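Local coordinates for short-chain type dehydrogenase/reductase (Mycobacterium ulcerans, PDB 3SVT), which probably catalyses NAD-dependent oxidation or reduction of a substrate as a member of the short-chain dehydrogenase/reductase family, at the interface of chains A and B. Numbering follows the deposited sequence. Chains: chain A/B, Short-chain type dehydrogenase/reductase.

The interface of chains A and B. Residues chain A 232-233, 236, 251-252; chain B 233, 236, 241, 245.
A:Phe236 and B:Phe236 lie face to face where helix 227-238 of one subunit meets its counterpart in the other, a worked example of how a two-fold axis can pair identical residues in the short-chain dehydrogenase/reductase (SDR) family. Because the deposited assembly holds four copies, this apolar patch may belong to a tetramer, as is common among SDR enzymes. The two rings are stacked almost parallel, their planes 8° apart. Their centroids are separated by 4.3 Å.

A:Phe236 can be followed outward from its backbone. CG stands anti to the backbone N (chi1 167°), which carries the ring away from its own helix and towards chain B. CB meets the rim of the opposite ring at CE1 of B:Phe236. CG sits over the centre of that ring, and CD1 comes 3.7 Å from CG of B:Phe236. On the same flank CE1 reaches past the ring to the root of its partner, 3.7 Å from CB of B:Phe236, whereas on the other flank CD2 faces CD2. The far end of the ring, CE2 and CZ, packs against the thioether of B:Met233: CE2 lies 3.7 Å from SD and equally near the methyl CE, and CZ touches both a little less closely.

The twin of that last contact differs slightly. A:Met233, its chain bent at chi2 and chi3, crosses B:Phe236 at about a right angle and brings its terminal methyl CE to the ring's edge, in plane, 3.6 Å from CE2. The same methyl also touches CG2 of B:Val245 at 3.8 Å, so one methyl from chain A packs against both B:Phe236 and B:Val245 of chain B. B:Val245 CG2 in turn loosely approaches CG2 of A:Val252, on strand 249-252.

Beside the apolar core, A:Asn232 lies against B:Ala241, in the 3-10 helix 240-242. Its CB and CG pack on the backbone O and on CB of the alanine. ND2 adds a weak hydrogen bond, 3.3 Å long, to that backbone O of B:Ala241. The bond is bent to 129° at the hydrogen.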
loop_
_atom_site.group_PDB
_atom_site.type_symbol
_atom_site.label_atom_id
_atom_site.label_comp_id
_atom_site.label_asym_id
_atom_site.label_seq_id
_atom_site.Cartn_x
_atom_site.Cartn_y
_atom_site.Cartn_z
ATOM N N ASN A 232 -6.344 -23.662 -3.378
ATOM C CA ASN A 232 -4.947 -23.844 -3.813
ATOM C C ASN A 232 -4.000 -22.883 -3.077
ATOM O O ASN A 232 -2.963 -23.292 -2.557
ATOM C CB ASN A 232 -4.788 -23.587 -5.306
ATOM C CG ASN A 232 -5.292 -24.718 -6.160
ATOM O OD1 ASN A 232 -5.459 -25.842 -5.694
ATOM N ND2 ASN A 232 -5.506 -24.432 -7.438
ATOM N N MET A 233 -4.344 -21.603 -3.079
ATOM C CA MET A 233 -3.551 -20.615 -2.321
ATOM C C MET A 233 -3.508 -20.951 -0.834
ATOM O O MET A 233 -2.459 -20.837 -0.202
ATOM C CB MET A 233 -4.080 -19.182 -2.534
ATOM C CG MET A 233 -3.278 -18.071 -1.796
ATOM S SD MET A 233 -1.552 -17.940 -2.318
ATOM C CE MET A 233 -1.762 -17.171 -3.960
ATOM N N PHE A 236 -1.165 -23.936 -0.221
ATOM C CA PHE A 236 0.226 -23.528 -0.395
ATOM C C PHE A 236 0.710 -22.805 0.864
ATOM O O PHE A 236 1.820 -23.074 1.352
ATOM C CB PHE A 236 0.400 -22.622 -1.640
ATOM C CG PHE A 236 1.751 -21.912 -1.700
ATOM C CD1 PHE A 236 2.888 -22.604 -2.092
ATOM C CD2 PHE A 236 1.867 -20.563 -1.363
ATOM C CE1 PHE A 236 4.124 -21.981 -2.126
ATOM C CE2 PHE A 236 3.099 -19.927 -1.395
ATOM C CZ PHE A 236 4.238 -20.642 -1.768
ATOM N N ASN A 251 -4.020 -11.372 -2.989
ATOM C CA ASN A 251 -5.313 -11.441 -3.662
ATOM C C ASN A 251 -5.294 -12.627 -4.582
ATOM O O ASN A 251 -4.264 -12.915 -5.206
ATOM C CB ASN A 251 -5.621 -10.197 -4.509
ATOM C CG ASN A 251 -6.090 -8.997 -3.697
ATOM O OD1 ASN A 251 -5.503 -8.667 -2.664
ATOM N ND2 ASN A 251 -7.158 -8.328 -4.182
ATOM N N VAL A 252 -6.444 -13.277 -4.703
ATOM C CA VAL A 252 -6.706 -14.319 -5.690
ATOM C C VAL A 252 -7.971 -13.880 -6.411
ATOM O O VAL A 252 -9.074 -14.231 -6.005
ATOM C CB VAL A 252 -6.874 -15.710 -4.989
ATOM C CG1 VAL A 252 -7.222 -16.813 -5.995
ATOM C CG2 VAL A 252 -5.611 -16.067 -4.211
ATOM N N MET B 233 8.011 -20.429 -4.058
ATOM C CA MET B 233 7.022 -19.404 -4.421
ATOM C C MET B 233 6.973 -19.207 -5.926
ATOM O O MET B 233 5.889 -19.042 -6.484
ATOM C CB MET B 233 7.339 -18.056 -3.760
ATOM C CG MET B 233 6.332 -16.953 -4.069
ATOM S SD MET B 233 4.689 -17.222 -3.384
ATOM C CE MET B 233 5.040 -16.770 -1.676
ATOM N N PHE B 236 5.253 -22.247 -7.473
ATOM C CA PHE B 236 3.816 -22.129 -7.232
ATOM C C PHE B 236 3.182 -21.104 -8.166
ATOM O O PHE B 236 2.176 -21.394 -8.801
ATOM C CB PHE B 236 3.516 -21.755 -5.783
ATOM C CG PHE B 236 2.059 -21.454 -5.535
ATOM C CD1 PHE B 236 1.114 -22.458 -5.567
ATOM C CD2 PHE B 236 1.630 -20.156 -5.311
ATOM C CE1 PHE B 236 -0.218 -22.187 -5.381
ATOM C CE2 PHE B 236 0.283 -19.894 -5.113
ATOM C CZ PHE B 236 -0.626 -20.926 -5.157
ATOM N N ALA B 241 -1.860 -24.133 -10.222
ATOM C CA ALA B 241 -2.463 -23.909 -8.922
ATOM C C ALA B 241 -2.588 -22.417 -8.589
ATOM O O ALA B 241 -3.280 -22.063 -7.629
ATOM C CB ALA B 241 -1.686 -24.657 -7.813
ATOM N N VAL B 245 -4.127 -16.057 -10.187
ATOM C CA VAL B 245 -3.307 -15.118 -9.383
ATOM C C VAL B 245 -2.492 -14.300 -10.368
ATOM O O VAL B 245 -1.620 -14.826 -11.066
ATOM C CB VAL B 245 -2.375 -15.875 -8.396
ATOM C CG1 VAL B 245 -1.484 -14.886 -7.566
ATOM C CG2 VAL B 245 -3.201 -16.767 -7.461
#